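PDB 4FD5: arylalkylamine N-Acetyltransferase 2, which probably catalyses acyl transfer from acyl-CoA to arylalkylamines, such as acetyl-CoA to dopamine, as a member of the AANAT subfamily of GNAT acetyltransferases. Local coordinates for residues 37-42 with 203-208; 109-114 with 191-196; 185-190 with 213-218. All blocks are in the same frame, centred on the assembly; numbering follows the deposited sequence.

Contact 1 of 3, residues 37-42 with 203-208; sequences NKAVNL and QIFVVD
Ala-39, in the last turn of helix 35-39, presses its methyl group against the extended chain at 205-207. The CB is the bump; the hollow is formed by the carbonyl of Val-206 between the side chains of Phe-205 and Val-207. Ala-39 CB comes within 3.4 Å of Val-206 O, lies near the ring plane at the edge of Phe-205, and meets Val-207 CG1 at 4.0 Å. Beside it, Val-40 supplies a second bump. With CG1 anti to its carbonyl carbon (chi1 -64°), that methyl approaches the ring obliquely, 3.5 Å from Phe-205 CE1. Ile-204 CG2 lies over one face of the ring, toward the rim, while Ile-108 and Leu-111 of helix 103-116 also touch Phe-205. The helix ends here in a Schellman motif, with Asn-41 at positive phi as C-prime residue and Leu-42 N bonded to Asn-37 O.

Toward the surface, the lysine chain of Lys-38 passes across the Asp-208 side chain. Lys-38 CD lies 3.4 Å from Asp-208 OD2, but NZ stays 4.0 Å from that oxygen, a long salt bridge; Asp-33 is the stronger partner of the ammonium. One water links the backbones: it donates to Ala-39 O, accepts from Val-206 N at 2.8 Å, and makes a weak bond to Ile-204 O. The loop is therefore held to the helix end by the Ala-39 and Val-40 methyls against the Phe-205 ring and Val-207, and by a water bridge, with the long ion pair probably adding only modest electrostatic attraction.

Contact 2 of 3, residues 109-114 with 191-196; sequences FKLLYE and INYTDY
Leu-111 and Tyr-196 bury the most surface here, the two side chains running antiparallel alongside each other. Leu-111 CD1 stands over the centre of one face of the Tyr-196 ring, 3.8 Å from the centroid and 13° off the ring normal, a clear CH-pi contact. Leu-111 CB lies 3.9 Å from Tyr-196 OH. The other branch of the leucine, CD2, meets the edge of the Tyr-193 ring at CE1, and CD1 also touches Ile-191 CG2.

At the far end of the ring, Tyr-196 OH donates to Glu-114 OE1 at 2.9 Å. The oxygen is met on its syn side, 35° out of the carboxylate plane, and carboxylate and ring stand 77° apart. Glu-114 OE2 takes a salt bridge from Lys-110 NZ at 3.0 Å, one helical turn back and from above the carboxylate plane. The two oxygens thus have separate partners, and the lysine may stabilise the negative charge of the carboxylate whose OE1 accepts the phenol hydrogen bond.

The contact joins one side of helix 103-116 to the end of strand 186-192, the short 3-10 turn after it and the loop residue Tyr-196 that follows. Leu-214 of the neighbouring strand 213-220 also packs on Leu-111 and Tyr-193, Tyr-193 OH bonds to Thr-172 O, and Leu-97 of helix 92-99 touches Lys-110 on the helix.

Contact 3 of 3, residues 185-190 with 213-218; sequences FITKCE and KLKIMC
Ile-186 and Cys-218 form a hydrogen-bonded antiparallel pair: Ile-186 N reaches Cys-218 O at 2.8 Å, and Cys-218 N returns a bond to Ile-186 O at 2.9 Å. Farther along, Ile-216 O accepts two donors. Lys-188 N approaches nearly along the C=O axis at 2.7 Å, and Cys-189 N lies in the carbonyl plane on a lone pair at 3.2 Å. Ile-216 N in turn donates to Cys-189 O. Close CA-H...O contacts fill the intervals, among them Met-217 CA to Ile-186 O at 3.1 Å.

The doubled donor marks a classic beta bulge, with Lys-188 and Cys-189 both facing Ile-216 and the register shifting by one. It interrupts strand 186-192, the outermost strand on this flank of the mixed GNAT sheet, where it pairs with 213-220.

Side chains sort onto two faces. Thr-187, Met-217, Glu-190 and Lys-215 share one, on which Val-180 of helix 174-182 touches Met-217. Ile-186, Cys-218, Cys-189 and Ile-216 lie on the other, where apolar packing brings the CB atoms of Cys-189 and Ile-216 to 4.0 Å, and Gln-115 of helix 103-116 touches Cys-189. Cys-218 SG, between its backbone N and carbonyl carbon (chi1 71°), sits against the CG, CD and CE methylenes of Lys-188.

Polar side chains meet in a looser way. Glu-190 OE2 makes a long salt bridge to Lys-213 NZ, 3.7 Å away. Glu-190 and Lys-215 are adjacent and extend in the same direction, but their charges stay beyond salt-bridge range, and Lys-215 NZ donates to a water 2.9 Å away that also bonds Thr-187 OG1.

In the fold
Contacts 2 and 3 lie at the 186-192 edge of the sheet; contact 1 lies beyond it, where the loop between strands 186-192 and 213-220 meets helix 35-39. Contacts 2 and 3 share strand 186-192; their centres lie 12 Å apart, and Ile-191 O and Leu-214 N, 2.9 Å apart, probably continue the pairing by a hydrogen bond. Contact 1 is 11 Å from contact 2, centre to centre, and joins it where Phe-205 CE2 packs on Leu-111 CD2 at 3.6 Å and Val-207 packs on Tyr-193. Contacts 1 and 3 do not touch, their centres being 20 Å and their nearest atoms about 6 Å apart, so contact 2 connects them.

Contact 1 of 3, residues 37-42 with 203-208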
loop_
_atom_site.group_PDB
_atom_site.type_symbol
_atom_site.label_atom_id
_atom_site.label_comp_id
_atom_site.label_asym_id
_atom_site.label_seq_id
_atom_site.Cartn_x
_atom_site.Cartn_y
_atom_site.Cartn_z
ATOM N N ASN A 37 -2.833 -3.377 -10.542
ATOM C CA ASN A 37 -3.869 -2.594 -11.198
ATOM C C ASN A 37 -3.622 -2.535 -12.692
ATOM O O ASN A 37 -4.537 -2.709 -13.491
ATOM C CB ASN A 37 -3.901 -1.173 -10.638
ATOM C CG ASN A 37 -4.343 -1.122 -9.196
ATOM O OD1 ASN A 37 -4.753 -2.125 -8.622
ATOM N ND2 ASN A 37 -4.271 0.063 -8.604
ATOM N N LYS A 38 -2.372 -2.292 -13.070
ATOM C CA LYS A 38 -2.035 -2.178 -14.481
ATOM C C LYS A 38 -2.174 -3.532 -15.186
ATOM O O LYS A 38 -2.688 -3.608 -16.304
ATOM C CB LYS A 38 -0.621 -1.621 -14.658
ATOM C CG LYS A 38 -0.268 -1.320 -16.107
ATOM C CD LYS A 38 1.178 -0.909 -16.267
ATOM C CE LYS A 38 1.441 0.444 -15.655
ATOM N NZ LYS A 38 2.760 0.986 -16.100
ATOM N N ALA A 39 -1.707 -4.590 -14.531
ATOM C CA ALA A 39 -1.793 -5.937 -15.106
ATOM C C ALA A 39 -3.214 -6.347 -15.510
ATOM O O ALA A 39 -3.405 -7.029 -16.519
ATOM C CB ALA A 39 -1.192 -6.965 -14.148
ATOM N N VAL A 40 -4.212 -5.953 -14.727
ATOM C CA VAL A 40 -5.588 -6.352 -15.032
ATOM C C VAL A 40 -6.460 -5.215 -15.561
ATOM O O VAL A 40 -7.697 -5.308 -15.555
ATOM C CB VAL A 40 -6.259 -7.057 -13.843
ATOM C CG1 VAL A 40 -5.538 -8.376 -13.539
ATOM C CG2 VAL A 40 -6.291 -6.144 -12.629
ATOM N N ASN A 41 -5.810 -4.149 -16.020
ATOM C CA ASN A 41 -6.508 -3.024 -16.628
ATOM C C ASN A 41 -7.619 -2.494 -15.732
ATOM O O ASN A 41 -8.733 -2.231 -16.185
ATOM C CB ASN A 41 -7.072 -3.434 -17.993
ATOM C CG ASN A 41 -5.998 -3.937 -18.933
ATOM O OD1 ASN A 41 -5.159 -3.165 -19.395
ATOM N ND2 ASN A 41 -6.010 -5.236 -19.215
ATOM N N LEU A 42 -7.306 -2.325 -14.455
ATOM C CA LEU A 42 -8.314 -1.928 -13.482
ATOM C C LEU A 42 -8.857 -0.539 -13.765
ATOM O O LEU A 42 -10.055 -0.284 -13.620
ATOM C CB LEU A 42 -7.738 -1.995 -12.068
ATOM C CG LEU A 42 -8.719 -1.783 -10.919
ATOM C CD1 LEU A 42 -9.768 -2.872 -10.901
ATOM C CD2 LEU A 42 -7.968 -1.768 -9.599
ATOM N N GLN A 203 -1.327 -17.171 -16.541
ATOM C CA GLN A 203 -0.883 -16.174 -15.570
ATOM C C GLN A 203 -1.992 -15.182 -15.262
ATOM O O GLN A 203 -2.550 -14.577 -16.180
ATOM C CB GLN A 203 0.312 -15.430 -16.137
ATOM C CG GLN A 203 1.351 -15.077 -15.114
ATOM C CD GLN A 203 2.572 -14.419 -15.712
ATOM O OE1 GLN A 203 3.225 -14.966 -16.597
ATOM N NE2 GLN A 203 2.890 -13.228 -15.227
ATOM N N ILE A 204 -2.304 -14.994 -13.979
ATOM C CA ILE A 204 -3.389 -14.099 -13.591
ATOM C C ILE A 204 -2.954 -12.641 -13.723
ATOM O O ILE A 204 -3.731 -11.790 -14.176
ATOM C CB ILE A 204 -3.910 -14.398 -12.161
ATOM C CG1 ILE A 204 -4.616 -15.771 -12.131
ATOM C CG2 ILE A 204 -4.852 -13.298 -11.693
ATOM C CD1 ILE A 204 -5.023 -16.239 -10.738
ATOM N N PHE A 205 -1.711 -12.367 -13.332
ATOM C CA PHE A 205 -1.136 -11.029 -13.450
ATOM C C PHE A 205 0.107 -11.061 -14.319
ATOM O O PHE A 205 1.152 -11.550 -13.898
ATOM C CB PHE A 205 -0.762 -10.460 -12.071
ATOM C CG PHE A 205 -1.929 -10.292 -11.153
ATOM C CD1 PHE A 205 -2.854 -9.286 -11.375
ATOM C CD2 PHE A 205 -2.099 -11.135 -10.071
ATOM C CE1 PHE A 205 -3.937 -9.130 -10.530
ATOM C CE2 PHE A 205 -3.187 -10.983 -9.218
ATOM C CZ PHE A 205 -4.105 -9.986 -9.453
ATOM N N VAL A 206 -0.009 -10.531 -15.529
ATOM C CA VAL A 206 1.153 -10.337 -16.370
ATOM C C VAL A 206 1.608 -8.915 -16.107
ATOM O O VAL A 206 0.959 -7.965 -16.538
ATOM C CB VAL A 206 0.820 -10.519 -17.868
ATOM C CG1 VAL A 206 2.045 -10.194 -18.737
ATOM C CG2 VAL A 206 0.326 -11.930 -18.135
ATOM N N VAL A 207 2.704 -8.780 -15.369
ATOM C CA VAL A 207 3.151 -7.473 -14.889
ATOM C C VAL A 207 4.372 -6.960 -15.643
ATOM O O VAL A 207 5.248 -7.731 -16.042
ATOM C CB VAL A 207 3.488 -7.509 -13.380
ATOM C CG1 VAL A 207 2.340 -8.110 -12.593
ATOM C CG2 VAL A 207 4.766 -8.292 -13.139
ATOM N N ASP A 208 4.430 -5.645 -15.823
ATOM C CA ASP A 208 5.535 -5.035 -16.543
ATOM C C ASP A 208 6.812 -5.100 -15.727
ATOM O O ASP A 208 6.776 -5.045 -14.499
ATOM C CB ASP A 208 5.223 -3.579 -16.894
ATOM C CG ASP A 208 4.110 -3.449 -17.908
ATOM O OD1 ASP A 208 3.719 -4.476 -18.499
ATOM O OD2 ASP A 208 3.631 -2.317 -18.127
HETATM O O HOH W 1 -2.512 -9.773 -16.550
#

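Contact 2 of 3, residues 109-114 with 191-196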
loop_
_atom_site.group_PDB
_atom_site.type_symbol
_atom_site.label_atom_id
_atom_site.label_comp_id
_atom_site.label_asym_id
_atom_site.label_seq_id
_atom_site.Cartn_x
_atom_site.Cartn_y
_atom_site.Cartn_z
ATOM N N PHE A 109 -7.721 -8.507 -4.815
ATOM C CA PHE A 109 -8.133 -8.770 -3.439
ATOM C C PHE A 109 -7.807 -10.215 -3.044
ATOM O O PHE A 109 -7.244 -10.474 -1.980
ATOM C CB PHE A 109 -9.634 -8.491 -3.266
ATOM C CG PHE A 109 -10.123 -8.618 -1.837
ATOM C CD1 PHE A 109 -10.360 -7.484 -1.062
ATOM C CD2 PHE A 109 -10.338 -9.864 -1.269
ATOM C CE1 PHE A 109 -10.808 -7.598 0.252
ATOM C CE2 PHE A 109 -10.783 -9.984 0.044
ATOM C CZ PHE A 109 -11.016 -8.852 0.803
ATOM N N LYS A 110 -8.164 -11.149 -3.918
ATOM C CA LYS A 110 -7.939 -12.564 -3.686
ATOM C C LYS A 110 -6.467 -12.900 -3.486
ATOM O O LYS A 110 -6.121 -13.618 -2.545
ATOM C CB LYS A 110 -8.525 -13.388 -4.835
ATOM C CG LYS A 110 -8.472 -14.889 -4.632
ATOM C CD LYS A 110 -9.252 -15.610 -5.743
ATOM C CE LYS A 110 -8.681 -16.997 -6.029
ATOM N NZ LYS A 110 -8.857 -17.959 -4.903
ATOM N N LEU A 111 -5.593 -12.387 -4.354
ATOM C CA LEU A 111 -4.171 -12.685 -4.178
ATOM C C LEU A 111 -3.675 -12.180 -2.821
ATOM O O LEU A 111 -2.983 -12.901 -2.077
ATOM C CB LEU A 111 -3.340 -12.080 -5.300
ATOM C CG LEU A 111 -1.821 -12.159 -5.105
ATOM C CD1 LEU A 111 -1.321 -13.613 -4.968
ATOM C CD2 LEU A 111 -1.125 -11.440 -6.248
ATOM N N LEU A 112 -4.037 -10.944 -2.488
ATOM C CA LEU A 112 -3.535 -10.385 -1.224
ATOM C C LEU A 112 -4.090 -11.137 -0.001
ATOM O O LEU A 112 -3.356 -11.436 0.957
ATOM C CB LEU A 112 -3.823 -8.887 -1.145
ATOM C CG LEU A 112 -3.210 -8.065 -2.272
ATOM C CD1 LEU A 112 -3.855 -6.693 -2.313
ATOM C CD2 LEU A 112 -1.700 -7.965 -2.094
ATOM N N TYR A 113 -5.375 -11.475 -0.039
ATOM C CA TYR A 113 -5.981 -12.286 1.027
ATOM C C TYR A 113 -5.282 -13.641 1.208
ATOM O O TYR A 113 -4.895 -14.045 2.317
ATOM C CB TYR A 113 -7.468 -12.480 0.716
ATOM C CG TYR A 113 -8.163 -13.453 1.634
ATOM C CD1 TYR A 113 -8.582 -13.065 2.902
ATOM C CD2 TYR A 113 -8.406 -14.762 1.227
ATOM C CE1 TYR A 113 -9.213 -13.954 3.739
ATOM C CE2 TYR A 113 -9.033 -15.657 2.059
ATOM C CZ TYR A 113 -9.433 -15.246 3.315
ATOM O OH TYR A 113 -10.063 -16.147 4.144
ATOM N N GLU A 114 -5.106 -14.333 0.094
ATOM C CA GLU A 114 -4.465 -15.636 0.100
ATOM C C GLU A 114 -3.065 -15.577 0.672
ATOM O O GLU A 114 -2.684 -16.429 1.476
ATOM C CB GLU A 114 -4.372 -16.182 -1.308
ATOM C CG GLU A 114 -5.677 -16.589 -1.893
ATOM C CD GLU A 114 -5.477 -17.157 -3.276
ATOM O OE1 GLU A 114 -4.633 -16.606 -4.027
ATOM O OE2 GLU A 114 -6.136 -18.162 -3.596
ATOM N N ILE A 191 5.721 -14.205 -3.484
ATOM C CA ILE A 191 5.263 -15.016 -4.614
ATOM C C ILE A 191 5.620 -14.358 -5.948
ATOM O O ILE A 191 5.508 -13.135 -6.106
ATOM C CB ILE A 191 3.750 -15.319 -4.524
ATOM C CG1 ILE A 191 3.326 -16.302 -5.630
ATOM C CG2 ILE A 191 2.930 -14.035 -4.591
ATOM C CD1 ILE A 191 1.873 -16.732 -5.517
ATOM N N ASN A 192 6.092 -15.169 -6.895
ATOM C CA ASN A 192 6.427 -14.685 -8.227
ATOM C C ASN A 192 5.171 -14.626 -9.066
ATOM O O ASN A 192 4.415 -15.596 -9.105
ATOM C CB ASN A 192 7.409 -15.636 -8.921
ATOM C CG ASN A 192 8.778 -15.646 -8.274
ATOM O OD1 ASN A 192 9.358 -14.598 -8.007
ATOM N ND2 ASN A 192 9.306 -16.841 -8.029
ATOM N N TYR A 193 4.951 -13.496 -9.726
ATOM C CA TYR A 193 3.770 -13.314 -10.565
ATOM C C TYR A 193 3.735 -14.351 -11.689
ATOM O O TYR A 193 2.671 -14.781 -12.114
ATOM C CB TYR A 193 3.726 -11.896 -11.126
ATOM C CG TYR A 193 3.584 -10.845 -10.051
ATOM C CD1 TYR A 193 2.613 -10.972 -9.073
ATOM C CD2 TYR A 193 4.428 -9.752 -10.007
ATOM C CE1 TYR A 193 2.478 -10.020 -8.080
ATOM C CE2 TYR A 193 4.299 -8.799 -9.025
ATOM C CZ TYR A 193 3.319 -8.949 -8.066
ATOM O OH TYR A 193 3.180 -8.007 -7.068
ATOM N N THR A 194 4.903 -14.769 -12.155
ATOM C CA THR A 194 4.916 -15.743 -13.242
ATOM C C THR A 194 4.494 -17.131 -12.780
ATOM O O THR A 194 4.221 -18.001 -13.607
ATOM C CB THR A 194 6.285 -15.827 -13.940
ATOM O OG1 THR A 194 7.314 -16.008 -12.963
ATOM C CG2 THR A 194 6.561 -14.562 -14.733
ATOM N N ASP A 195 4.432 -17.341 -11.466
ATOM C CA ASP A 195 4.073 -18.649 -10.916
ATOM C C ASP A 195 2.631 -18.692 -10.421
ATOM O O ASP A 195 2.171 -19.719 -9.934
ATOM C CB ASP A 195 4.998 -19.026 -9.750
ATOM C CG ASP A 195 6.457 -19.124 -10.154
ATOM O OD1 ASP A 195 6.758 -19.453 -11.322
ATOM O OD2 ASP A 195 7.312 -18.869 -9.284
ATOM N N TYR A 196 1.920 -17.572 -10.527
ATOM C CA TYR A 196 0.569 -17.490 -9.983
ATOM C C TYR A 196 -0.448 -17.624 -11.117
ATOM O O TYR A 196 -0.692 -16.663 -11.847
ATOM C CB TYR A 196 0.404 -16.165 -9.227
ATOM C CG TYR A 196 -0.932 -15.984 -8.544
ATOM C CD1 TYR A 196 -1.360 -16.868 -7.567
ATOM C CD2 TYR A 196 -1.768 -14.915 -8.875
ATOM C CE1 TYR A 196 -2.578 -16.706 -6.940
ATOM C CE2 TYR A 196 -2.988 -14.737 -8.244
ATOM C CZ TYR A 196 -3.390 -15.637 -7.281
ATOM O OH TYR A 196 -4.600 -15.482 -6.646
#

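Contact 3 of 3, residues 185-190 with 213-218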
loop_
_atom_site.group_PDB
_atom_site.type_symbol
_atom_site.label_atom_id
_atom_site.label_comp_id
_atom_site.label_asym_id
_atom_site.label_seq_id
_atom_site.Cartn_x
_atom_site.Cartn_y
_atom_site.Cartn_z
ATOM N N PHE A 185 13.030 -3.422 6.579
ATOM C CA PHE A 185 11.926 -4.367 6.444
ATOM C C PHE A 185 12.445 -5.700 5.924
ATOM O O PHE A 185 13.362 -5.735 5.094
ATOM C CB PHE A 185 10.833 -3.816 5.522
ATOM C CG PHE A 185 9.960 -2.766 6.161
ATOM C CD1 PHE A 185 10.489 -1.546 6.552
ATOM C CD2 PHE A 185 8.607 -3.001 6.363
ATOM C CE1 PHE A 185 9.679 -0.566 7.142
ATOM C CE2 PHE A 185 7.791 -2.031 6.952
ATOM C CZ PHE A 185 8.326 -0.809 7.327
ATOM N N ILE A 186 11.845 -6.776 6.430
ATOM C CA ILE A 186 12.228 -8.150 6.123
ATOM C C ILE A 186 11.066 -8.837 5.423
ATOM O O ILE A 186 9.909 -8.670 5.821
ATOM C CB ILE A 186 12.507 -8.924 7.437
ATOM C CG1 ILE A 186 13.629 -8.245 8.223
ATOM C CG2 ILE A 186 12.813 -10.395 7.161
ATOM C CD1 ILE A 186 14.845 -7.973 7.398
ATOM N N THR A 187 11.375 -9.641 4.410
ATOM C CA THR A 187 10.338 -10.384 3.694
ATOM C C THR A 187 9.876 -11.599 4.502
ATOM O O THR A 187 10.693 -12.441 4.900
ATOM C CB THR A 187 10.839 -10.820 2.292
ATOM O OG1 THR A 187 11.170 -9.651 1.534
ATOM C CG2 THR A 187 9.787 -11.619 1.550
ATOM N N LYS A 188 8.573 -11.665 4.756
ATOM C CA LYS A 188 7.972 -12.764 5.495
ATOM C C LYS A 188 7.286 -13.735 4.546
ATOM O O LYS A 188 7.198 -14.931 4.839
ATOM C CB LYS A 188 6.970 -12.246 6.529
ATOM C CG LYS A 188 7.578 -11.276 7.527
ATOM C CD LYS A 188 8.854 -11.855 8.130
ATOM C CE LYS A 188 8.683 -12.181 9.607
ATOM N NZ LYS A 188 9.889 -12.875 10.153
ATOM N N CYS A 189 6.800 -13.227 3.415
ATOM C CA CYS A 189 6.076 -14.089 2.467
ATOM C C CYS A 189 6.331 -13.534 1.076
ATOM O O CYS A 189 6.411 -12.331 0.922
ATOM C CB CYS A 189 4.564 -14.068 2.793
ATOM S SG CYS A 189 3.571 -15.292 1.925
ATOM N N GLU A 190 6.477 -14.377 0.060
ATOM C CA GLU A 190 6.660 -13.841 -1.289
ATOM C C GLU A 190 6.121 -14.780 -2.351
ATOM O O GLU A 190 6.066 -15.988 -2.151
ATOM C CB GLU A 190 8.121 -13.502 -1.564
ATOM C CG GLU A 190 9.061 -14.682 -1.632
ATOM C CD GLU A 190 10.504 -14.247 -1.819
ATOM O OE1 GLU A 190 10.770 -13.023 -1.783
ATOM O OE2 GLU A 190 11.372 -15.121 -1.992
ATOM N N LYS A 213 7.693 -9.866 -8.053
ATOM C CA LYS A 213 7.124 -10.575 -6.910
ATOM C C LYS A 213 6.220 -9.695 -6.076
ATOM O O LYS A 213 6.388 -8.481 -6.038
ATOM C CB LYS A 213 8.241 -11.059 -5.975
ATOM C CG LYS A 213 9.178 -12.089 -6.548
ATOM C CD LYS A 213 10.387 -12.292 -5.639
ATOM C CE LYS A 213 11.335 -13.350 -6.195
ATOM N NZ LYS A 213 12.409 -13.672 -5.227
ATOM N N LEU A 214 5.267 -10.329 -5.407
ATOM C CA LEU A 214 4.552 -9.701 -4.299
ATOM C C LEU A 214 5.287 -10.130 -3.036
ATOM O O LEU A 214 5.492 -11.327 -2.821
ATOM C CB LEU A 214 3.116 -10.201 -4.233
ATOM C CG LEU A 214 2.374 -9.994 -2.909
ATOM C CD1 LEU A 214 2.240 -8.520 -2.567
ATOM C CD2 LEU A 214 1.005 -10.630 -2.994
ATOM N N LYS A 215 5.705 -9.172 -2.208
ATOM C CA LYS A 215 6.386 -9.517 -0.960
ATOM C C LYS A 215 5.624 -8.914 0.201
ATOM O O LYS A 215 5.368 -7.713 0.203
ATOM C CB LYS A 215 7.820 -8.988 -0.945
ATOM C CG LYS A 215 8.709 -9.513 -2.062
ATOM C CD LYS A 215 10.157 -9.045 -1.880
ATOM C CE LYS A 215 11.044 -9.587 -2.997
ATOM N NZ LYS A 215 12.474 -9.261 -2.752
ATOM N N ILE A 216 5.236 -9.745 1.165
ATOM C CA ILE A 216 4.739 -9.242 2.442
ATOM C C ILE A 216 5.931 -9.080 3.382
ATOM O O ILE A 216 6.647 -10.066 3.684
ATOM C CB ILE A 216 3.673 -10.142 3.069
ATOM C CG1 ILE A 216 2.454 -10.225 2.148
ATOM C CG2 ILE A 216 3.283 -9.622 4.452
ATOM C CD1 ILE A 216 1.366 -11.137 2.682
ATOM N N MET A 217 6.133 -7.836 3.813
ATOM C CA MET A 217 7.357 -7.427 4.480
ATOM C C MET A 217 7.018 -6.755 5.792
ATOM O O MET A 217 5.971 -6.121 5.918
ATOM C CB MET A 217 8.147 -6.455 3.592
ATOM C CG MET A 217 8.423 -7.006 2.193
ATOM S SD MET A 217 9.313 -5.883 1.101
ATOM C CE MET A 217 10.990 -6.094 1.722
ATOM N N CYS A 218 7.894 -6.894 6.776
ATOM C CA CYS A 218 7.616 -6.269 8.065
ATOM C C CYS A 218 8.862 -5.806 8.816
ATOM O O CYS A 218 9.984 -6.194 8.501
ATOM C CB CYS A 218 6.779 -7.203 8.938
ATOM S SG CYS A 218 7.707 -8.623 9.526
HETATM O O HOH W 2 13.083 -10.433 -0.223
#